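Local structure of tRNA (guanine-N(1)-)-methyltransferase (Corynebacterium diphtheriae, 7KFF) at residues P136-P141 against E159-A165; T23-L29 against E200-L204; R18-I24 against S47-L53. The protein probably catalyses transfer of a methyl group from S-adenosylmethionine to N1 of guanosine 37 in tRNA, as a SPOUT-class (knotted) methyltransferase. The contacts are given in a common frame with arbitrary orientation. Numbering follows the deposited sequence.

Contact 1: residues P136-P141 against E159-A165. With SAH (S-adenosyl-L-homocysteine), chain C.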
loop_
_atom_site.group_PDB
_atom_site.type_symbol
_atom_site.label_atom_id
_atom_site.label_comp_id
_atom_site.label_asym_id
_atom_site.label_seq_id
_atom_site.Cartn_x
_atom_site.Cartn_y
_atom_site.Cartn_z
ATOM N N PRO A 136 -4.694 0.808 23.969
ATOM C CA PRO A 136 -3.830 0.686 22.789
ATOM C C PRO A 136 -4.636 0.879 21.520
ATOM O O PRO A 136 -5.861 0.774 21.508
ATOM C CB PRO A 136 -3.285 -0.743 22.881
ATOM C CG PRO A 136 -4.234 -1.451 23.780
ATOM C CD PRO A 136 -4.848 -0.469 24.690
ATOM N N LEU A 137 -3.928 1.147 20.434
ATOM C CA LEU A 137 -4.541 1.319 19.125
ATOM C C LEU A 137 -4.557 -0.022 18.402
ATOM O O LEU A 137 -3.521 -0.689 18.316
ATOM C CB LEU A 137 -3.739 2.322 18.294
ATOM C CG LEU A 137 -4.237 2.621 16.880
ATOM C CD1 LEU A 137 -5.603 3.283 16.906
ATOM C CD2 LEU A 137 -3.242 3.504 16.143
ATOM N N LEU A 138 -5.728 -0.416 17.890
ATOM C CA LEU A 138 -5.889 -1.585 17.038
ATOM C C LEU A 138 -6.169 -1.130 15.617
ATOM O O LEU A 138 -7.178 -0.453 15.364
ATOM C CB LEU A 138 -7.024 -2.475 17.532
ATOM C CG LEU A 138 -7.347 -3.681 16.660
ATOM C CD1 LEU A 138 -6.176 -4.654 16.626
ATOM C CD2 LEU A 138 -8.607 -4.391 17.112
ATOM N N LEU A 139 -5.267 -1.487 14.706
ATOM C CA LEU A 139 -5.444 -1.222 13.282
ATOM C C LEU A 139 -5.886 -2.502 12.580
ATOM O O LEU A 139 -5.263 -3.556 12.741
ATOM C CB LEU A 139 -4.173 -0.675 12.650
ATOM C CG LEU A 139 -3.757 0.678 13.215
ATOM C CD1 LEU A 139 -2.512 1.166 12.517
ATOM C CD2 LEU A 139 -4.853 1.722 13.120
ATOM N N VAL A 140 -6.975 -2.399 11.832
ATOM C CA VAL A 140 -7.575 -3.516 11.120
ATOM C C VAL A 140 -7.572 -3.176 9.640
ATOM O O VAL A 140 -8.440 -2.436 9.161
ATOM C CB VAL A 140 -9.010 -3.797 11.607
ATOM C CG1 VAL A 140 -9.553 -5.020 10.881
ATOM C CG2 VAL A 140 -9.072 -3.964 13.129
ATOM N N PRO A 141 -6.604 -3.678 8.878
ATOM C CA PRO A 141 -6.599 -3.405 7.440
ATOM C C PRO A 141 -7.836 -3.991 6.778
ATOM O O PRO A 141 -8.217 -5.140 7.015
ATOM C CB PRO A 141 -5.312 -4.079 6.963
ATOM C CG PRO A 141 -4.427 -4.106 8.168
ATOM C CD PRO A 141 -5.354 -4.332 9.333
ATOM N N GLU A 159 1.994 6.869 18.963
ATOM C CA GLU A 159 1.464 5.773 19.760
ATOM C C GLU A 159 2.580 5.002 20.459
ATOM O O GLU A 159 3.665 4.785 19.904
ATOM C CB GLU A 159 0.693 4.817 18.857
ATOM C CG GLU A 159 -0.567 5.414 18.237
ATOM C CD GLU A 159 -1.735 5.605 19.204
ATOM O OE1 GLU A 159 -1.701 5.096 20.354
ATOM O OE2 GLU A 159 -2.725 6.265 18.802
ATOM N N GLU A 160 2.291 4.540 21.672
ATOM C CA GLU A 160 3.202 3.641 22.360
ATOM C C GLU A 160 3.015 2.187 21.949
ATOM O O GLU A 160 3.969 1.405 22.025
ATOM C CB GLU A 160 2.977 3.727 23.863
ATOM C CG GLU A 160 3.185 5.091 24.449
ATOM C CD GLU A 160 2.948 5.100 25.947
ATOM O OE1 GLU A 160 2.907 6.200 26.529
ATOM O OE2 GLU A 160 2.802 4.010 26.541
ATOM N N HIS A 161 1.799 1.800 21.565
ATOM C CA HIS A 161 1.466 0.405 21.293
ATOM C C HIS A 161 0.416 0.358 20.198
ATOM O O HIS A 161 -0.711 0.843 20.399
ATOM C CB HIS A 161 0.916 -0.272 22.553
ATOM C CG HIS A 161 0.806 -1.752 22.436
ATOM N ND1 HIS A 161 0.056 -2.517 23.300
ATOM C CD2 HIS A 161 1.364 -2.616 21.556
ATOM C CE1 HIS A 161 0.172 -3.789 22.966
ATOM N NE2 HIS A 161 0.948 -3.877 21.904
ATOM N N ILE A 162 0.791 -0.238 19.070
ATOM C CA ILE A 162 -0.113 -0.499 17.960
ATOM C C ILE A 162 -0.194 -2.005 17.753
ATOM O O ILE A 162 0.834 -2.676 17.618
ATOM C CB ILE A 162 0.309 0.219 16.666
ATOM C CG1 ILE A 162 0.521 1.713 16.895
ATOM C CG2 ILE A 162 -0.759 -0.027 15.604
ATOM C CD1 ILE A 162 0.985 2.477 15.657
ATOM N N VAL A 163 -1.416 -2.526 17.731
ATOM C CA VAL A 163 -1.711 -3.917 17.409
ATOM C C VAL A 163 -2.377 -3.934 16.044
ATOM O O VAL A 163 -3.219 -3.075 15.745
ATOM C CB VAL A 163 -2.600 -4.545 18.503
ATOM C CG1 VAL A 163 -2.939 -5.977 18.155
ATOM C CG2 VAL A 163 -1.895 -4.461 19.866
ATOM N N PHE A 164 -1.997 -4.899 15.222
ATOM C CA PHE A 164 -2.576 -5.112 13.903
ATOM C C PHE A 164 -3.266 -6.467 13.832
ATOM O O PHE A 164 -2.660 -7.482 14.172
ATOM C CB PHE A 164 -1.504 -5.083 12.816
ATOM C CG PHE A 164 -0.796 -3.773 12.665
ATOM C CD1 PHE A 164 0.311 -3.495 13.438
ATOM C CD2 PHE A 164 -1.168 -2.871 11.686
ATOM C CE1 PHE A 164 1.022 -2.315 13.260
ATOM C CE2 PHE A 164 -0.462 -1.698 11.498
ATOM C CZ PHE A 164 0.640 -1.422 12.288
ATOM N N ALA A 165 -4.512 -6.485 13.364
ATOM C CA ALA A 165 -5.270 -7.715 13.136
ATOM C C ALA A 165 -5.329 -7.957 11.634
ATOM O O ALA A 165 -6.020 -7.232 10.921
ATOM C CB ALA A 165 -6.676 -7.604 13.720
HETATM N N SAH C . -14.212 -9.553 -0.137
HETATM C CA SAH C . -13.362 -8.533 0.443
HETATM C CB SAH C . -11.934 -8.988 0.241
HETATM C CG SAH C . -11.134 -9.204 1.513
HETATM S SD SAH C . -9.446 -9.223 0.941
HETATM C C SAH C . -13.518 -7.159 -0.187
HETATM O O SAH C . -13.264 -6.974 -1.375
HETATM O OXT SAH C . -13.875 -6.200 0.496
HETATM C "C5'" SAH C . -8.729 -10.061 2.348
HETATM C "C4'" SAH C . -8.038 -9.143 3.337
HETATM O "O4'" SAH C . -6.950 -8.452 2.725
HETATM C "C3'" SAH C . -8.887 -8.042 3.990
HETATM O "O3'" SAH C . -9.710 -8.548 4.978
HETATM C "C2'" SAH C . -7.790 -7.098 4.485
HETATM O "O2'" SAH C . -7.187 -7.586 5.658
HETATM C "C1'" SAH C . -6.788 -7.193 3.355
HETATM N N9 SAH C . -6.985 -6.150 2.331
HETATM C C8 SAH C . -7.418 -6.320 1.035
HETATM N N7 SAH C . -7.387 -5.135 0.400
HETATM C C5 SAH C . -6.957 -4.198 1.290
HETATM C C6 SAH C . -6.742 -2.831 1.196
HETATM N N6 SAH C . -6.969 -2.108 0.079
HETATM N N1 SAH C . -6.281 -2.166 2.309
HETATM C C2 SAH C . -6.026 -2.850 3.474
HETATM N N3 SAH C . -6.221 -4.194 3.576
HETATM C C4 SAH C . -6.683 -4.838 2.496
HETATM O O HOH W 1 -7.711 -7.181 8.699
#

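Contact 2: residues T23-L29 against E200-L204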
loop_
_atom_site.group_PDB
_atom_site.type_symbol
_atom_site.label_atom_id
_atom_site.label_comp_id
_atom_site.label_asym_id
_atom_site.label_seq_id
_atom_site.Cartn_x
_atom_site.Cartn_y
_atom_site.Cartn_z
ATOM N N THR A 23 -1.502 -12.775 12.913
ATOM C CA THR A 23 -1.538 -13.214 11.527
ATOM C C THR A 23 -1.447 -14.733 11.446
ATOM O O THR A 23 -0.832 -15.378 12.292
ATOM C CB THR A 23 -0.350 -12.577 10.769
ATOM O OG1 THR A 23 -0.209 -13.188 9.479
ATOM C CG2 THR A 23 0.975 -12.784 11.537
ATOM N N ILE A 24 -2.006 -15.300 10.373
ATOM C CA ILE A 24 -1.737 -16.712 10.084
ATOM C C ILE A 24 -0.465 -16.929 9.255
ATOM O O ILE A 24 -0.096 -18.084 8.997
ATOM C CB ILE A 24 -2.938 -17.439 9.437
ATOM C CG1 ILE A 24 -3.311 -16.811 8.103
ATOM C CG2 ILE A 24 -4.107 -17.512 10.420
ATOM C CD1 ILE A 24 -4.241 -17.665 7.269
ATOM N N PHE A 25 0.228 -15.862 8.857
ATOM C CA PHE A 25 1.495 -15.946 8.124
ATOM C C PHE A 25 2.539 -15.070 8.805
ATOM O O PHE A 25 2.966 -14.036 8.256
ATOM C CB PHE A 25 1.335 -15.512 6.664
ATOM C CG PHE A 25 0.443 -16.413 5.865
ATOM C CD1 PHE A 25 0.867 -17.681 5.521
ATOM C CD2 PHE A 25 -0.816 -15.998 5.467
ATOM C CE1 PHE A 25 0.046 -18.521 4.793
ATOM C CE2 PHE A 25 -1.643 -16.826 4.714
ATOM C CZ PHE A 25 -1.200 -18.109 4.394
ATOM N N PRO A 26 3.025 -15.488 9.980
ATOM C CA PRO A 26 4.049 -14.674 10.659
ATOM C C PRO A 26 5.253 -14.325 9.796
ATOM O O PRO A 26 5.831 -13.240 9.940
ATOM C CB PRO A 26 4.471 -15.542 11.850
ATOM C CG PRO A 26 3.404 -16.534 12.021
ATOM C CD PRO A 26 2.612 -16.663 10.768
ATOM N N GLU A 27 5.672 -15.249 8.926
ATOM C CA GLU A 27 6.839 -15.039 8.079
ATOM C C GLU A 27 6.667 -13.839 7.153
ATOM O O GLU A 27 7.668 -13.243 6.717
ATOM C CB GLU A 27 7.110 -16.326 7.286
ATOM C CG GLU A 27 5.975 -16.805 6.341
ATOM C CD GLU A 27 4.898 -17.708 6.973
ATOM O OE1 GLU A 27 4.698 -17.702 8.204
ATOM O OE2 GLU A 27 4.248 -18.448 6.204
ATOM N N TYR A 28 5.427 -13.473 6.825
ATOM C CA TYR A 28 5.196 -12.338 5.937
ATOM C C TYR A 28 5.737 -11.058 6.565
ATOM O O TYR A 28 6.059 -10.099 5.856
ATOM C CB TYR A 28 3.705 -12.220 5.636
ATOM C CG TYR A 28 3.397 -11.582 4.283
ATOM C CD1 TYR A 28 3.634 -10.225 4.057
ATOM C CD2 TYR A 28 2.848 -12.320 3.254
ATOM C CE1 TYR A 28 3.346 -9.639 2.823
ATOM C CE2 TYR A 28 2.548 -11.730 2.031
ATOM C CZ TYR A 28 2.797 -10.397 1.827
ATOM O OH TYR A 28 2.500 -9.812 0.598
ATOM N N LEU A 29 5.798 -11.009 7.892
ATOM C CA LEU A 29 6.245 -9.819 8.591
ATOM C C LEU A 29 7.750 -9.770 8.810
ATOM O O LEU A 29 8.240 -8.854 9.480
ATOM C CB LEU A 29 5.507 -9.650 9.903
ATOM C CG LEU A 29 4.030 -9.286 9.863
ATOM C CD1 LEU A 29 3.761 -8.011 9.012
ATOM C CD2 LEU A 29 3.129 -10.422 9.356
ATOM N N GLU A 200 -1.464 -8.544 5.912
ATOM C CA GLU A 200 -0.052 -8.486 6.300
ATOM C C GLU A 200 0.729 -7.420 5.529
ATOM O O GLU A 200 1.509 -6.664 6.122
ATOM C CB GLU A 200 0.595 -9.848 6.100
ATOM C CG GLU A 200 0.076 -10.946 7.060
ATOM C CD GLU A 200 -1.267 -11.588 6.712
ATOM O OE1 GLU A 200 -1.895 -11.261 5.678
ATOM O OE2 GLU A 200 -1.684 -12.448 7.510
ATOM N N VAL A 201 0.549 -7.358 4.210
ATOM C CA VAL A 201 1.298 -6.371 3.436
ATOM C C VAL A 201 0.882 -4.960 3.823
ATOM O O VAL A 201 1.706 -4.039 3.807
ATOM C CB VAL A 201 1.194 -6.623 1.921
ATOM C CG1 VAL A 201 -0.186 -6.277 1.364
ATOM C CG2 VAL A 201 2.267 -5.859 1.182
ATOM N N ALA A 202 -0.383 -4.767 4.187
ATOM C CA ALA A 202 -0.817 -3.449 4.633
ATOM C C ALA A 202 -0.164 -3.064 5.953
ATOM O O ALA A 202 0.113 -1.882 6.171
ATOM C CB ALA A 202 -2.335 -3.434 4.764
ATOM N N VAL A 203 0.125 -4.045 6.826
ATOM C CA VAL A 203 0.903 -3.768 8.030
ATOM C C VAL A 203 2.282 -3.236 7.657
ATOM O O VAL A 203 2.763 -2.254 8.227
ATOM C CB VAL A 203 1.006 -5.021 8.911
ATOM C CG1 VAL A 203 1.906 -4.716 10.100
ATOM C CG2 VAL A 203 -0.386 -5.467 9.347
ATOM N N LEU A 204 2.941 -3.882 6.696
ATOM C CA LEU A 204 4.260 -3.408 6.292
ATOM C C LEU A 204 4.206 -1.973 5.767
ATOM O O LEU A 204 5.096 -1.164 6.060
ATOM C CB LEU A 204 4.841 -4.344 5.228
ATOM C CG LEU A 204 5.080 -5.808 5.632
ATOM C CD1 LEU A 204 5.632 -6.573 4.455
ATOM C CD2 LEU A 204 6.000 -5.891 6.821
HETATM O O HOH W 2 -3.809 -13.477 8.896
#

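Contact 3: residues R18-I24 against S47-L53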
loop_
_atom_site.group_PDB
_atom_site.type_symbol
_atom_site.label_atom_id
_atom_site.label_comp_id
_atom_site.label_asym_id
_atom_site.label_seq_id
_atom_site.Cartn_x
_atom_site.Cartn_y
_atom_site.Cartn_z
ATOM N N ARG A 18 5.944 -0.036 20.376
ATOM C CA ARG A 18 5.705 -1.468 20.292
ATOM C C ARG A 18 4.657 -1.751 19.231
ATOM O O ARG A 18 3.570 -1.166 19.258
ATOM C CB ARG A 18 5.211 -1.995 21.635
ATOM C CG ARG A 18 4.813 -3.436 21.662
ATOM C CD ARG A 18 5.955 -4.387 21.417
ATOM N NE ARG A 18 5.460 -5.753 21.478
ATOM C CZ ARG A 18 6.227 -6.833 21.568
ATOM N NH1 ARG A 18 7.543 -6.701 21.632
ATOM N NH2 ARG A 18 5.669 -8.035 21.601
ATOM N N LEU A 19 4.993 -2.622 18.292
ATOM C CA LEU A 19 4.072 -3.128 17.295
ATOM C C LEU A 19 3.850 -4.607 17.550
ATOM O O LEU A 19 4.811 -5.362 17.667
ATOM C CB LEU A 19 4.641 -3.004 15.888
ATOM C CG LEU A 19 5.081 -1.640 15.418
ATOM C CD1 LEU A 19 5.556 -1.733 13.962
ATOM C CD2 LEU A 19 4.000 -0.593 15.580
ATOM N N ASP A 20 2.594 -5.026 17.623
ATOM C CA ASP A 20 2.236 -6.438 17.703
ATOM C C ASP A 20 1.347 -6.755 16.509
ATOM O O ASP A 20 0.404 -6.014 16.216
ATOM C CB ASP A 20 1.512 -6.764 19.001
ATOM C CG ASP A 20 2.449 -6.880 20.171
ATOM O OD1 ASP A 20 3.146 -7.919 20.273
ATOM O OD2 ASP A 20 2.542 -5.908 20.954
ATOM N N VAL A 21 1.644 -7.843 15.815
ATOM C CA VAL A 21 0.920 -8.230 14.610
ATOM C C VAL A 21 0.374 -9.633 14.813
ATOM O O VAL A 21 1.131 -10.544 15.162
ATOM C CB VAL A 21 1.836 -8.204 13.375
ATOM C CG1 VAL A 21 1.032 -8.490 12.110
ATOM C CG2 VAL A 21 2.572 -6.902 13.264
ATOM N N ILE A 22 -0.923 -9.818 14.572
ATOM C CA ILE A 22 -1.573 -11.120 14.689
ATOM C C ILE A 22 -1.957 -11.580 13.288
ATOM O O ILE A 22 -2.641 -10.852 12.556
ATOM C CB ILE A 22 -2.803 -11.070 15.608
ATOM C CG1 ILE A 22 -2.444 -10.479 16.973
ATOM C CG2 ILE A 22 -3.396 -12.465 15.765
ATOM C CD1 ILE A 22 -3.640 -10.045 17.794
ATOM N N THR A 23 -1.502 -12.775 12.913
ATOM C CA THR A 23 -1.538 -13.214 11.527
ATOM C C THR A 23 -1.447 -14.733 11.446
ATOM O O THR A 23 -0.832 -15.378 12.292
ATOM C CB THR A 23 -0.350 -12.577 10.769
ATOM O OG1 THR A 23 -0.209 -13.188 9.479
ATOM C CG2 THR A 23 0.975 -12.784 11.537
ATOM N N ILE A 24 -2.006 -15.300 10.373
ATOM C CA ILE A 24 -1.737 -16.712 10.084
ATOM C C ILE A 24 -0.465 -16.929 9.255
ATOM O O ILE A 24 -0.096 -18.084 8.997
ATOM C CB ILE A 24 -2.938 -17.439 9.437
ATOM C CG1 ILE A 24 -3.311 -16.811 8.103
ATOM C CG2 ILE A 24 -4.107 -17.512 10.420
ATOM C CD1 ILE A 24 -4.241 -17.665 7.269
ATOM N N SER A 47 9.988 -1.986 18.859
ATOM C CA SER A 47 9.901 -3.339 19.383
ATOM C C SER A 47 8.794 -4.020 18.598
ATOM O O SER A 47 7.715 -3.444 18.432
ATOM C CB SER A 47 9.560 -3.297 20.864
ATOM O OG SER A 47 9.468 -4.581 21.424
ATOM N N VAL A 48 9.051 -5.234 18.107
ATOM C CA VAL A 48 8.112 -5.924 17.230
ATOM C C VAL A 48 7.801 -7.307 17.775
ATOM O O VAL A 48 8.719 -8.107 18.029
ATOM C CB VAL A 48 8.672 -6.051 15.806
ATOM C CG1 VAL A 48 7.757 -6.875 14.925
ATOM C CG2 VAL A 48 8.945 -4.666 15.222
ATOM N N GLY A 49 6.505 -7.597 17.894
ATOM C CA GLY A 49 6.027 -8.935 18.170
ATOM C C GLY A 49 5.096 -9.415 17.071
ATOM O O GLY A 49 4.162 -8.705 16.707
ATOM N N VAL A 50 5.331 -10.610 16.550
ATOM C CA VAL A 50 4.503 -11.217 15.519
ATOM C C VAL A 50 3.955 -12.523 16.076
ATOM O O VAL A 50 4.728 -13.370 16.537
ATOM C CB VAL A 50 5.285 -11.442 14.213
ATOM C CG1 VAL A 50 4.350 -12.028 13.166
ATOM C CG2 VAL A 50 5.892 -10.133 13.733
ATOM N N HIS A 51 2.632 -12.682 16.035
ATOM C CA HIS A 51 1.944 -13.782 16.701
ATOM C C HIS A 51 1.112 -14.584 15.715
ATOM O O HIS A 51 0.302 -14.023 14.976
ATOM C CB HIS A 51 1.012 -13.248 17.793
ATOM C CG HIS A 51 1.661 -12.257 18.695
ATOM N ND1 HIS A 51 2.427 -12.630 19.769
ATOM C CD2 HIS A 51 1.699 -10.906 18.649
ATOM C CE1 HIS A 51 2.893 -11.551 20.369
ATOM N NE2 HIS A 51 2.466 -10.490 19.707
ATOM N N ASP A 52 1.286 -15.907 15.753
ATOM C CA ASP A 52 0.498 -16.812 14.922
ATOM C C ASP A 52 -0.903 -16.920 15.498
ATOM O O ASP A 52 -1.081 -17.450 16.595
ATOM C CB ASP A 52 1.186 -18.179 14.916
ATOM C CG ASP A 52 0.594 -19.156 13.911
ATOM O OD1 ASP A 52 -0.527 -18.932 13.431
ATOM O OD2 ASP A 52 1.282 -20.166 13.621
ATOM N N LEU A 53 -1.890 -16.457 14.741
ATOM C CA LEU A 53 -3.283 -16.535 15.179
ATOM C C LEU A 53 -3.689 -17.948 15.566
ATOM O O LEU A 53 -4.553 -18.133 16.435
ATOM C CB LEU A 53 -4.176 -16.021 14.047
ATOM C CG LEU A 53 -5.691 -16.007 14.303
ATOM C CD1 LEU A 53 -6.061 -15.017 15.390
ATOM C CD2 LEU A 53 -6.434 -15.755 13.000
HETATM O O HOH W 3 -0.665 -20.084 10.864
#

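Contact 1: residues P136-P141 against E159-A165
Leu139 lays its side chain across Ile162 and Phe164: its CD1 is 3.7 Å from Ile162 CG2 and 3.7 Å from Phe164 CE2. The two strands, 137-141 and 161-165, are parallel neighbours in the middle of the six-stranded sheet of the SPOUT methyltransferase fold. Their axes approach to 4.7 Å and diverge by 29°, a twisted parallel pair. Four backbone hydrogen bonds hold the register. Leu137 N donates to His161 O (3.2 Å) and Val163 N to Leu137 O (2.9 Å). Leu139 N then donates to Val163 O (2.8 Å) and Ala165 N to Leu139 O (3.1 Å). Leu137, Leu139, Ile162 and Phe164 share one face of the sheet, where helix 200-211 covers Leu139 and Phe164. On the other face Leu138 CD1 packs 3.8 Å from Val163 CG1, and helix 79-90 covers this pair. At the start of the strands Glu159 forms a salt bridge with Arg185, and His161 NE2 hydrogen-bonds to Asp20 OD2. At the far end the strands reach the cofactor site. SAH O2' donates to Pro141 O at 3.0 Å. A water donates to both Pro141 O (2.7 Å) and Ala165 O (2.8 Å).

Contact 2: residues T23-L29 against E200-L204
This is a buried contact between the loop and 3-10 turn that follow strand 17-23 and the first turn of helix 200-211. One direct hydrogen bond, a water bridge and apolar packing hold it. Thr23 OG1 donates to Glu200 OE2 at 2.6 Å. The same OG1 accepts from Phe25 N at 2.8 Å, which makes an ST turn where the chain leaves the strand. A water links the two segments again, accepting from Ile24 N (3.0 Å) and donating to Glu200 OE2 (2.7 Å). The other carboxylate oxygen, OE1, forms a salt bridge with Arg168. Beside this polar end, Tyr28 CD1 lies 3.7 Å from Glu200 CB and Tyr28 CE1 3.8 Å from Val201 CB. Leu29 CD1 touches both Val203 CG1 (3.9 Å) and Leu204 CD2 (3.8 Å). Val201 and Leu204 pack on Leu204 and Val201 of the second subunit. Ala202 touches SAH on the same helical turn. The contact thus lies where cofactor pocket and subunit interface meet, as expected of a dimeric SPOUT methyltransferase.

Contact 3: residues R18-I24 against S47-L53
His51 NE2 donates to Asp20 OD1 at 2.7 Å, a His-carboxylate hydrogen bond between adjacent strands. Asp20 also holds Arg18: Arg18 NH2 forms a salt bridge with Asp20 OD1 (2.9 Å), and NE donates to OD2 (3.0 Å). Arg18 NH1 donates a hydrogen bond to Ser47 OG (2.9 Å). One face of the guanidinium lies over Gly49, with NH2 3.6 Å from Gly49 CA. A side chain at Gly49 would clash with this cluster. Six backbone hydrogen bonds join the strands, from Leu19 N to Ser47 O (2.8 Å) through to Leu53 N to Thr23 O (2.9 Å). The strand axes lie 4.6 Å apart at 14°. Past the polar cluster, Ile22 CG2 meets Leu53 CD1 at 3.7 Å, and helix 79-90 covers both residues. A water donates to Ile24 O and Asp52 OD1, both at 2.8 Å; OD1 also accepts from Arg54 N. Strands 17-23 and 46-52, with helix 35-42 between them in sequence, form a parallel beta-alpha-beta unit at one side of the SPOUT sheet.

In the fold
Contacts 1 and 3 belong to one sheet, because strands 161-165 and 17-23 are neighbours in it. Their centres are 10 Å apart. Asp20 joins them: its OD2 is 2.8 Å from His161 NE2, and its O is 2.8 Å from Phe164 N. Contact 2 shares Thr23 and Ile24 with contact 3, and their centres are 8 Å apart. It brings helix 200-211 against the sheet, where Val203 CG1 is 3.9 Å from Val21 CG2 and Val203 CG2 is 3.6 Å from Phe164 CD2. Pro141 of contact 1 and Ala202 of contact 2 both belong to the SAH pocket, and their CB atoms are 3.8 Å apart. The side chain of Thr23 lies about 10 Å from SAH.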